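Local structure of penicillin-binding protein PbpB (6KGW) at residues F265-V270 / Q384-T389; G295-G300 / S325-L330; A479-P484 / V493-F498. The protein builds cross-linked peptidoglycan for the mycobacterial cell wall from lipid intermediates and is acylated by penicillins at its transpeptidase active site. All coordinates share one frame; numbering follows the deposited sequence.

Contact 1 (F265-V270 / Q384-T389). With AIX ((2R,4S)-2-[(1R)-1-{[(2R)-2-amino-2-phenylacetyl]amino}-2-oxoethyl]-5,5-dimethyl-1,3-thiazolidine-4-carboxylic acid), chain E.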
loop_
_atom_site.group_PDB
_atom_site.type_symbol
_atom_site.label_atom_id
_atom_site.label_comp_id
_atom_site.label_asym_id
_atom_site.label_seq_id
_atom_site.Cartn_x
_atom_site.Cartn_y
_atom_site.Cartn_z
ATOM N N PHE A 265 -10.925 2.030 1.010
ATOM C CA PHE A 265 -11.268 3.436 0.936
ATOM C C PHE A 265 -11.340 3.795 -0.533
ATOM O O PHE A 265 -10.843 3.056 -1.384
ATOM C CB PHE A 265 -10.217 4.312 1.635
ATOM C CG PHE A 265 -8.808 3.945 1.270
ATOM C CD1 PHE A 265 -8.179 4.523 0.175
ATOM C CD2 PHE A 265 -8.108 2.988 2.013
ATOM C CE1 PHE A 265 -6.863 4.169 -0.173
ATOM C CE2 PHE A 265 -6.806 2.635 1.674
ATOM C CZ PHE A 265 -6.184 3.217 0.581
ATOM N N GLU A 266 -11.931 4.951 -0.836
ATOM C CA GLU A 266 -11.841 5.419 -2.217
ATOM C C GLU A 266 -10.482 6.073 -2.414
ATOM O O GLU A 266 -10.069 6.881 -1.583
ATOM C CB GLU A 266 -12.960 6.402 -2.565
ATOM C CG GLU A 266 -14.357 5.835 -2.457
ATOM C CD GLU A 266 -15.384 6.678 -3.202
ATOM O OE1 GLU A 266 -15.033 7.292 -4.227
ATOM O OE2 GLU A 266 -16.548 6.737 -2.765
ATOM N N PRO A 267 -9.752 5.726 -3.475
ATOM C CA PRO A 267 -8.351 6.161 -3.582
ATOM C C PRO A 267 -8.157 7.580 -4.109
ATOM O O PRO A 267 -7.072 8.147 -3.912
ATOM C CB PRO A 267 -7.763 5.139 -4.555
ATOM C CG PRO A 267 -8.960 4.849 -5.483
ATOM C CD PRO A 267 -10.146 4.814 -4.562
ATOM N N GLY A 268 -9.147 8.170 -4.774
ATOM C CA GLY A 268 -8.901 9.449 -5.421
ATOM C C GLY A 268 -7.735 9.361 -6.389
ATOM O O GLY A 268 -7.532 8.352 -7.068
ATOM N N SER A 269 -6.901 10.397 -6.381
ATOM C CA SER A 269 -5.910 10.611 -7.429
ATOM C C SER A 269 -4.761 9.598 -7.479
ATOM O O SER A 269 -4.079 9.527 -8.516
ATOM C CB SER A 269 -5.337 12.009 -7.282
ATOM O OG SER A 269 -6.268 12.898 -7.818
ATOM N N VAL A 270 -4.496 8.819 -6.423
ATOM C CA VAL A 270 -3.487 7.777 -6.634
ATOM C C VAL A 270 -3.944 6.788 -7.688
ATOM O O VAL A 270 -3.111 6.152 -8.337
ATOM C CB VAL A 270 -3.098 7.003 -5.359
ATOM C CG1 VAL A 270 -2.183 7.836 -4.523
ATOM C CG2 VAL A 270 -4.350 6.545 -4.600
ATOM N N GLN A 384 -12.734 7.936 -7.801
ATOM C CA GLN A 384 -13.971 7.970 -7.031
ATOM C C GLN A 384 -14.959 6.999 -7.661
ATOM O O GLN A 384 -14.973 6.809 -8.872
ATOM C CB GLN A 384 -14.592 9.399 -6.948
ATOM C CG GLN A 384 -13.729 10.487 -6.244
ATOM C CD GLN A 384 -13.780 10.518 -4.666
ATOM O OE1 GLN A 384 -13.378 11.514 -4.053
ATOM N NE2 GLN A 384 -14.253 9.443 -4.035
ATOM N N GLY A 385 -15.774 6.364 -6.828
ATOM C CA GLY A 385 -16.732 5.390 -7.300
ATOM C C GLY A 385 -16.285 3.957 -7.165
ATOM O O GLY A 385 -17.003 3.055 -7.604
ATOM N N LEU A 386 -15.113 3.733 -6.586
ATOM C CA LEU A 386 -14.535 2.422 -6.365
ATOM C C LEU A 386 -13.711 2.530 -5.096
ATOM O O LEU A 386 -13.308 3.627 -4.690
ATOM C CB LEU A 386 -13.654 1.958 -7.534
ATOM C CG LEU A 386 -12.197 2.459 -7.579
ATOM C CD1 LEU A 386 -11.442 1.829 -8.729
ATOM C CD2 LEU A 386 -12.091 3.981 -7.662
ATOM N N SER A 387 -13.473 1.388 -4.464
ATOM C CA SER A 387 -12.699 1.360 -3.242
ATOM C C SER A 387 -11.644 0.269 -3.327
ATOM O O SER A 387 -11.808 -0.731 -4.034
ATOM C CB SER A 387 -13.595 1.147 -2.020
ATOM O OG SER A 387 -14.254 -0.099 -2.113
ATOM N N MET A 388 -10.557 0.470 -2.588
ATOM C CA MET A 388 -9.481 -0.502 -2.566
ATOM C C MET A 388 -8.789 -0.429 -1.219
ATOM O O MET A 388 -8.898 0.556 -0.487
ATOM C CB MET A 388 -8.464 -0.246 -3.670
ATOM C CG MET A 388 -7.854 1.136 -3.551
ATOM S SD MET A 388 -6.598 1.524 -4.767
ATOM C CE MET A 388 -7.627 1.711 -6.205
ATOM N N THR A 389 -8.078 -1.498 -0.905
ATOM C CA THR A 389 -7.276 -1.548 0.290
ATOM C C THR A 389 -5.920 -0.902 0.028
ATOM O O THR A 389 -5.493 -0.733 -1.121
ATOM C CB THR A 389 -7.092 -2.993 0.734
ATOM O OG1 THR A 389 -6.175 -3.635 -0.160
ATOM C CG2 THR A 389 -8.421 -3.707 0.683
HETATM C C8 AIX E . -9.646 18.442 -2.135
HETATM C C5 AIX E . -10.307 17.303 -4.154
HETATM C C6 AIX E . -5.398 17.476 -5.630
HETATM N N1 AIX E . -8.696 15.288 -5.962
HETATM C C2 AIX E . -3.772 15.594 -4.949
HETATM N N3 AIX E . -5.452 15.253 -6.683
HETATM C C4 AIX E . -10.735 16.033 -4.868
HETATM C C1 AIX E . -4.241 18.208 -6.309
HETATM C C3 AIX E . -9.923 15.795 -6.154
HETATM C C7 AIX E . -10.074 17.295 -2.786
HETATM C C9 AIX E . -9.446 19.608 -2.842
HETATM C C10 AIX E . -9.683 19.629 -4.201
HETATM C C11 AIX E . -10.116 18.486 -4.852
HETATM C C12 AIX E . -5.173 15.947 -5.422
HETATM C C13 AIX E . -6.615 15.796 -7.349
HETATM C C14 AIX E . -7.810 14.832 -7.032
HETATM C C15 AIX E . -7.144 13.442 -6.735
HETATM C C16 AIX E . -5.757 18.138 -4.301
HETATM N N2 AIX E . -12.190 16.019 -5.110
HETATM O O1 AIX E . -3.057 15.122 -5.920
HETATM O O2 AIX E . -3.366 15.736 -3.798
HETATM O O3 AIX E . -10.396 16.043 -7.261
HETATM O O4 AIX E . -6.849 13.105 -5.620
HETATM S S1 AIX E . -6.870 17.512 -6.737
#
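The loop that delivers the acylated serine of this penicillin-binding transpeptidase is tied to the loop before helix 390-401 by a single antiparallel, hydrogen-bonded bridge between Phe265 and Met388. Phe265 N donates to Met388 O at 2.9 Å, and Met388 N returns a bond to Phe265 O. The Phe265 ring folds back over this bridge, because CG sits between the backbone N and the carbonyl carbon (chi1 46°), and Met388 O lies 3.5 Å above the ring plane, over the ring centre. Pro267 meets two side chains at about right angles: its CG touches Met388 CE at 3.5 Å, while its CD rests on Leu386 CD2 at 3.8 Å. Glu266 reaches across with an extended chain; its OE1, whose position in the model is less sure, accepts from Gly385 N and Tyr489 OH. Two residues past the proline, Ser269 OG is covalently joined to C15 of the opened β-lactam, AIX, and Ser269 N gives a weak hydrogen bond to AIX O4 at 2.8 Å. That ester marks an acyl-enzyme, and a backbone N-H directed at its carbonyl oxygen is consistent with half of an oxyanion hole; Thr478 N also donates to AIX and is probably the other half.

Contact 2 (G295-G300 / S325-L330). With AIX ((2R,4S)-2-[(1R)-1-{[(2R)-2-amino-2-phenylacetyl]amino}-2-oxoethyl]-5,5-dimethyl-1,3-thiazolidine-4-carboxylic acid), chain E.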
loop_
_atom_site.group_PDB
_atom_site.type_symbol
_atom_site.label_atom_id
_atom_site.label_comp_id
_atom_site.label_asym_id
_atom_site.label_seq_id
_atom_site.Cartn_x
_atom_site.Cartn_y
_atom_site.Cartn_z
ATOM N N GLY A 295 -10.412 24.241 -17.392
ATOM C CA GLY A 295 -10.616 24.140 -15.959
ATOM C C GLY A 295 -11.785 23.268 -15.558
ATOM O O GLY A 295 -11.924 22.950 -14.370
ATOM N N SER A 296 -12.627 22.875 -16.509
ATOM C CA SER A 296 -13.697 21.956 -16.177
ATOM C C SER A 296 -14.248 21.380 -17.463
ATOM O O SER A 296 -14.088 21.954 -18.541
ATOM C CB SER A 296 -14.805 22.635 -15.357
ATOM O OG SER A 296 -15.212 23.866 -15.931
ATOM N N ILE A 297 -14.886 20.218 -17.341
ATOM C CA ILE A 297 -15.621 19.645 -18.455
ATOM C C ILE A 297 -16.899 19.006 -17.934
ATOM O O ILE A 297 -16.991 18.587 -16.778
ATOM C CB ILE A 297 -14.789 18.611 -19.249
ATOM C CG1 ILE A 297 -14.333 17.460 -18.348
ATOM C CG2 ILE A 297 -13.602 19.282 -19.923
ATOM C CD1 ILE A 297 -13.923 16.229 -19.138
ATOM N N GLN A 298 -17.893 18.945 -18.803
ATOM C CA GLN A 298 -19.055 18.107 -18.578
ATOM C C GLN A 298 -18.803 16.767 -19.250
ATOM O O GLN A 298 -18.405 16.711 -20.416
ATOM C CB GLN A 298 -20.322 18.767 -19.115
ATOM C CG GLN A 298 -20.406 20.251 -18.797
ATOM C CD GLN A 298 -21.563 20.928 -19.509
ATOM O OE1 GLN A 298 -22.315 21.699 -18.902
ATOM N NE2 GLN A 298 -21.719 20.633 -20.807
ATOM N N MET A 299 -18.997 15.693 -18.500
ATOM C CA MET A 299 -18.727 14.364 -19.018
ATOM C C MET A 299 -19.695 13.388 -18.374
ATOM O O MET A 299 -19.967 13.479 -17.172
ATOM C CB MET A 299 -17.274 13.947 -18.749
ATOM C CG MET A 299 -16.999 12.479 -19.020
ATOM S SD MET A 299 -15.250 12.163 -19.091
ATOM C CE MET A 299 -15.187 10.400 -19.314
ATOM N N GLY A 300 -20.218 12.468 -19.178
ATOM C CA GLY A 300 -21.129 11.463 -18.646
ATOM C C GLY A 300 -22.242 12.058 -17.819
ATOM O O GLY A 300 -22.594 11.519 -16.762
ATOM N N SER A 325 -4.307 17.068 -12.664
ATOM C CA SER A 325 -5.500 17.599 -13.321
ATOM C C SER A 325 -6.559 16.505 -13.489
ATOM O O SER A 325 -6.324 15.507 -14.178
ATOM C CB SER A 325 -5.123 18.190 -14.676
ATOM O OG SER A 325 -6.264 18.488 -15.463
ATOM N N ASN A 326 -7.729 16.692 -12.865
ATOM C CA ASN A 326 -8.839 15.768 -13.093
ATOM C C ASN A 326 -9.335 15.863 -14.532
ATOM O O ASN A 326 -9.532 14.844 -15.203
ATOM C CB ASN A 326 -9.992 16.059 -12.123
ATOM C CG ASN A 326 -9.666 15.714 -10.663
ATOM O OD1 ASN A 326 -8.772 14.918 -10.368
ATOM N ND2 ASN A 326 -10.413 16.327 -9.741
ATOM N N VAL A 327 -9.551 17.090 -15.013
ATOM C CA VAL A 327 -9.997 17.311 -16.387
ATOM C C VAL A 327 -9.035 16.655 -17.375
ATOM O O VAL A 327 -9.448 15.915 -18.284
ATOM C CB VAL A 327 -10.146 18.824 -16.644
ATOM C CG1 VAL A 327 -10.478 19.117 -18.116
ATOM C CG2 VAL A 327 -11.200 19.412 -15.682
ATOM N N GLY A 328 -7.732 16.897 -17.194
ATOM C CA GLY A 328 -6.751 16.279 -18.064
ATOM C C GLY A 328 -6.791 14.763 -18.017
ATOM O O GLY A 328 -6.694 14.099 -19.057
ATOM N N THR A 329 -6.910 14.192 -16.805
ATOM C CA THR A 329 -6.992 12.736 -16.681
ATOM C C THR A 329 -8.192 12.200 -17.438
ATOM O O THR A 329 -8.116 11.162 -18.103
ATOM C CB THR A 329 -7.075 12.340 -15.212
ATOM O OG1 THR A 329 -5.826 12.605 -14.561
ATOM C CG2 THR A 329 -7.458 10.857 -15.050
ATOM N N LEU A 330 -9.314 12.904 -17.362
ATOM C CA LEU A 330 -10.523 12.401 -17.999
ATOM C C LEU A 330 -10.445 12.523 -19.520
ATOM O O LEU A 330 -10.858 11.607 -20.237
ATOM C CB LEU A 330 -11.737 13.132 -17.431
ATOM C CG LEU A 330 -12.135 12.655 -16.031
ATOM C CD1 LEU A 330 -13.232 13.536 -15.437
ATOM C CD2 LEU A 330 -12.595 11.218 -16.094
HETATM C C8 AIX E . -9.646 18.442 -2.135
HETATM C C5 AIX E . -10.307 17.303 -4.154
HETATM C C6 AIX E . -5.398 17.476 -5.630
HETATM N N1 AIX E . -8.696 15.288 -5.962
HETATM C C2 AIX E . -3.772 15.594 -4.949
HETATM N N3 AIX E . -5.452 15.253 -6.683
HETATM C C4 AIX E . -10.735 16.033 -4.868
HETATM C C1 AIX E . -4.241 18.208 -6.309
HETATM C C3 AIX E . -9.923 15.795 -6.154
HETATM C C7 AIX E . -10.074 17.295 -2.786
HETATM C C9 AIX E . -9.446 19.608 -2.842
HETATM C C10 AIX E . -9.683 19.629 -4.201
HETATM C C11 AIX E . -10.116 18.486 -4.852
HETATM C C12 AIX E . -5.173 15.947 -5.422
HETATM C C13 AIX E . -6.615 15.796 -7.349
HETATM C C14 AIX E . -7.810 14.832 -7.032
HETATM C C15 AIX E . -7.144 13.442 -6.735
HETATM C C16 AIX E . -5.757 18.138 -4.301
HETATM N N2 AIX E . -12.190 16.019 -5.110
HETATM O O1 AIX E . -3.057 15.122 -5.920
HETATM O O2 AIX E . -3.366 15.736 -3.798
HETATM O O3 AIX E . -10.396 16.043 -7.261
HETATM O O4 AIX E . -6.849 13.105 -5.620
HETATM S S1 AIX E . -6.870 17.512 -6.737
#
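Val327 overlaps the start of strand 296-299 with both of its methyls. CG1, anti to the backbone N (chi1 174°), meets Ile297 CG2 at 3.6 Å, the two side chains running antiparallel alongside one another. The second methyl, CG2, turns to the backbone instead and lies 3.6 Å from Ser296 CA, close also to Gly295 O. One helical turn later Leu330 takes over: its CB is approached by Ile297 CD1 at 4.2 Å and by Met299 SD at 4.0 Å. Met299 reaches Leu330 with a fully extended chain, all three torsions near 180°, and its sulfur also borders Leu330 CD2. No hydrogen bond joins the segments, so apolar side chains make the join between a two-stranded hairpin, 296-299 with 302-305, and the first turns of helix 326-347. Ser324 and Asn326, the latter the first residue of the helix, fit the SxN motif of penicillin-binding transpeptidases. Ser325 caps the helix, its OG accepting from Gly328 N at 2.8 Å, while Ser325 O is gripped by Thr329 N and Thr329 OG1 from opposite faces of its plane. Asn326, which does not touch 295-300, donates through ND2 to AIX O3 in a very short bond of 2.5 Å (164° at the hydrogen) and weakly to His305 O, and its OD1 accepts from Lys272 NZ.

Contact 3 (A479-P484 / V493-F498). With AIX ((2R,4S)-2-[(1R)-1-{[(2R)-2-amino-2-phenylacetyl]amino}-2-oxoethyl]-5,5-dimethyl-1,3-thiazolidine-4-carboxylic acid), chain E.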
loop_
_atom_site.group_PDB
_atom_site.type_symbol
_atom_site.label_atom_id
_atom_site.label_comp_id
_atom_site.label_asym_id
_atom_site.label_seq_id
_atom_site.Cartn_x
_atom_site.Cartn_y
_atom_site.Cartn_z
ATOM N N ALA A 479 -9.017 12.041 -1.805
ATOM C CA ALA A 479 -10.333 11.527 -2.143
ATOM C C ALA A 479 -11.345 11.951 -1.087
ATOM O O ALA A 479 -11.044 11.951 0.109
ATOM C CB ALA A 479 -10.308 10.006 -2.258
ATOM N N GLN A 480 -12.550 12.305 -1.526
ATOM C CA GLN A 480 -13.577 12.708 -0.578
ATOM C C GLN A 480 -14.255 11.486 0.030
ATOM O O GLN A 480 -14.526 10.501 -0.657
ATOM C CB GLN A 480 -14.596 13.606 -1.260
ATOM C CG GLN A 480 -14.021 14.939 -1.700
ATOM C CD GLN A 480 -15.004 15.711 -2.552
ATOM O OE1 GLN A 480 -14.969 15.647 -3.792
ATOM N NE2 GLN A 480 -15.906 16.433 -1.894
ATOM N N GLN A 481 -14.485 11.536 1.337
ATOM C CA GLN A 481 -15.158 10.443 2.018
ATOM C C GLN A 481 -16.671 10.654 1.968
ATOM O O GLN A 481 -17.162 11.770 1.807
ATOM C CB GLN A 481 -14.693 10.331 3.474
ATOM C CG GLN A 481 -13.194 10.228 3.682
ATOM C CD GLN A 481 -12.855 9.809 5.095
ATOM O OE1 GLN A 481 -13.736 9.446 5.864
ATOM N NE2 GLN A 481 -11.585 9.865 5.449
ATOM N N ILE A 482 -17.406 9.565 2.116
ATOM C CA ILE A 482 -18.863 9.598 2.046
ATOM C C ILE A 482 -19.434 9.971 3.406
ATOM O O ILE A 482 -19.048 9.387 4.425
ATOM C CB ILE A 482 -19.431 8.247 1.589
ATOM C CG1 ILE A 482 -19.033 7.953 0.145
ATOM C CG2 ILE A 482 -20.936 8.235 1.802
ATOM C CD1 ILE A 482 -17.680 7.274 0.019
ATOM N N ASN A 483 -20.358 10.928 3.420
ATOM C CA ASN A 483 -21.098 11.335 4.606
ATOM C C ASN A 483 -22.085 10.243 4.992
ATOM O O ASN A 483 -23.053 10.015 4.254
ATOM C CB ASN A 483 -21.832 12.648 4.342
ATOM C CG ASN A 483 -22.361 13.285 5.609
ATOM O OD1 ASN A 483 -22.193 12.744 6.701
ATOM N ND2 ASN A 483 -22.985 14.454 5.474
ATOM N N PRO A 484 -21.884 9.543 6.111
ATOM C CA PRO A 484 -22.760 8.402 6.426
ATOM C C PRO A 484 -24.222 8.784 6.593
ATOM O O PRO A 484 -25.103 7.993 6.233
ATOM C CB PRO A 484 -22.159 7.851 7.729
ATOM C CG PRO A 484 -21.295 8.947 8.266
ATOM C CD PRO A 484 -20.789 9.689 7.085
ATOM N N VAL A 493 -13.777 16.268 4.197
ATOM C CA VAL A 493 -13.271 15.069 4.864
ATOM C C VAL A 493 -12.637 14.181 3.805
ATOM O O VAL A 493 -13.311 13.764 2.854
ATOM C CB VAL A 493 -14.371 14.312 5.619
ATOM C CG1 VAL A 493 -13.771 13.118 6.355
ATOM C CG2 VAL A 493 -15.103 15.236 6.588
ATOM N N TYR A 494 -11.349 13.876 3.968
ATOM C CA TYR A 494 -10.599 13.226 2.901
ATOM C C TYR A 494 -9.840 12.006 3.395
ATOM O O TYR A 494 -9.469 11.903 4.568
ATOM C CB TYR A 494 -9.610 14.197 2.242
ATOM C CG TYR A 494 -10.234 15.509 1.798
ATOM C CD1 TYR A 494 -11.065 15.565 0.685
ATOM C CD2 TYR A 494 -9.983 16.689 2.484
ATOM C CE1 TYR A 494 -11.625 16.765 0.265
ATOM C CE2 TYR A 494 -10.541 17.894 2.078
ATOM C CZ TYR A 494 -11.366 17.923 0.965
ATOM O OH TYR A 494 -11.933 19.115 0.544
ATOM N N TRP A 495 -9.628 11.069 2.482
ATOM C CA TRP A 495 -8.527 10.127 2.584
ATOM C C TRP A 495 -7.356 10.744 1.840
ATOM O O TRP A 495 -7.475 11.036 0.652
ATOM C CB TRP A 495 -8.879 8.773 1.973
ATOM C CG TRP A 495 -9.903 7.990 2.713
ATOM C CD1 TRP A 495 -9.773 7.415 3.950
ATOM C CD2 TRP A 495 -11.201 7.636 2.242
ATOM N NE1 TRP A 495 -10.928 6.750 4.290
ATOM C CE2 TRP A 495 -11.815 6.863 3.250
ATOM C CE3 TRP A 495 -11.908 7.901 1.063
ATOM C CZ2 TRP A 495 -13.096 6.359 3.114
ATOM C CZ3 TRP A 495 -13.168 7.408 0.935
ATOM C CH2 TRP A 495 -13.761 6.645 1.955
ATOM N N ILE A 496 -6.253 11.003 2.544
ATOM C CA ILE A 496 -5.007 11.396 1.898
ATOM C C ILE A 496 -4.201 10.139 1.632
ATOM O O ILE A 496 -4.223 9.178 2.413
ATOM C CB ILE A 496 -4.218 12.399 2.758
ATOM C CG1 ILE A 496 -5.105 13.595 3.121
ATOM C CG2 ILE A 496 -2.957 12.834 2.023
ATOM C CD1 ILE A 496 -5.925 14.138 1.968
ATOM N N THR A 497 -3.477 10.136 0.531
ATOM C CA THR A 497 -2.901 8.899 0.046
ATOM C C THR A 497 -1.653 9.252 -0.747
ATOM O O THR A 497 -1.631 10.281 -1.430
ATOM C CB THR A 497 -3.987 8.156 -0.758
ATOM O OG1 THR A 497 -3.685 6.774 -0.885
ATOM C CG2 THR A 497 -4.216 8.769 -2.093
ATOM N N PHE A 498 -0.578 8.480 -0.546
ATOM C CA PHE A 498 0.624 8.582 -1.365
ATOM C C PHE A 498 1.105 7.178 -1.693
ATOM O O PHE A 498 0.959 6.255 -0.884
ATOM C CB PHE A 498 1.760 9.375 -0.684
ATOM C CG PHE A 498 2.838 9.864 -1.656
ATOM C CD1 PHE A 498 3.890 9.041 -2.034
ATOM C CD2 PHE A 498 2.777 11.140 -2.200
ATOM C CE1 PHE A 498 4.862 9.479 -2.915
ATOM C CE2 PHE A 498 3.741 11.581 -3.096
ATOM C CZ PHE A 498 4.784 10.746 -3.445
HETATM C C8 AIX E . -9.646 18.442 -2.135
HETATM C C5 AIX E . -10.307 17.303 -4.154
HETATM C C6 AIX E . -5.398 17.476 -5.630
HETATM N N1 AIX E . -8.696 15.288 -5.962
HETATM C C2 AIX E . -3.772 15.594 -4.949
HETATM N N3 AIX E . -5.452 15.253 -6.683
HETATM C C4 AIX E . -10.735 16.033 -4.868
HETATM C C1 AIX E . -4.241 18.208 -6.309
HETATM C C3 AIX E . -9.923 15.795 -6.154
HETATM C C7 AIX E . -10.074 17.295 -2.786
HETATM C C9 AIX E . -9.446 19.608 -2.842
HETATM C C10 AIX E . -9.683 19.629 -4.201
HETATM C C11 AIX E . -10.116 18.486 -4.852
HETATM C C12 AIX E . -5.173 15.947 -5.422
HETATM C C13 AIX E . -6.615 15.796 -7.349
HETATM C C14 AIX E . -7.810 14.832 -7.032
HETATM C C15 AIX E . -7.144 13.442 -6.735
HETATM C C16 AIX E . -5.757 18.138 -4.301
HETATM N N2 AIX E . -12.190 16.019 -5.110
HETATM O O1 AIX E . -3.057 15.122 -5.920
HETATM O O2 AIX E . -3.366 15.736 -3.798
HETATM O O3 AIX E . -10.396 16.043 -7.261
HETATM O O4 AIX E . -6.849 13.105 -5.620
HETATM S S1 AIX E . -6.870 17.512 -6.737
#
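Ala479 and Trp495 form a hydrogen-bonded pair across two neighbouring antiparallel strands of the transpeptidase sheet, in which 473-483 is the strand that borders the active site. Ala479 N donates to Trp495 O, and Trp495 N to Ala479 O at 2.9 Å. Gln481 N continues the backbone pattern to Val493 O. Stacking and CH-pi contacts supply the second kind. Gln481 crosses the Trp495 indole with an extended chain; its CG stands 3.5 Å from the centroid of the six-membered ring, over the face, and the amide lies stacked at 17° to the ring plane. Its NE2 goes on to donate to Asp516 OD1 and, weakly, to Tyr494 O. Ala479 CB and Ile482 CD1 touch the indole at its edge. Polar and aromatic contacts with the ligand fall on the face carrying Gln480 and Tyr494, a non-hydrogen-bonded pair whose side chains run side by side. Gln480 NE2 donates to Phe490 O, and Gln480 OE1 weakly accepts from AIX N2; CG of Gln480 meets the edge of Tyr494 at CE1, 3.6 Å away, and Tyr494 CE1 also lies 3.5 Å from AIX C7.

The three contacts converge on one covalently bound acyl group. Contact 1 supplies Ser269 and its ester, contact 2 holds the acylamino carbonyl through Asn326, and contact 3 meets the amino group and phenyl ring. Contacts 1 and 3 are the closest pair, with centres 9 Å apart: Gln384 OE1 lies 2.8 Å from Gln480 N, a probable hydrogen bond, and the Phe265 and Trp495 rings meet with their planes at about 45°. Between contacts 1 and 2, centres 18 Å apart, Ser269 OG packs 4.1 Å from Asn326 OD1. Contacts 2 and 3 do not touch, their nearest atoms being about 8 Å apart, yet both contact the bound acyl group.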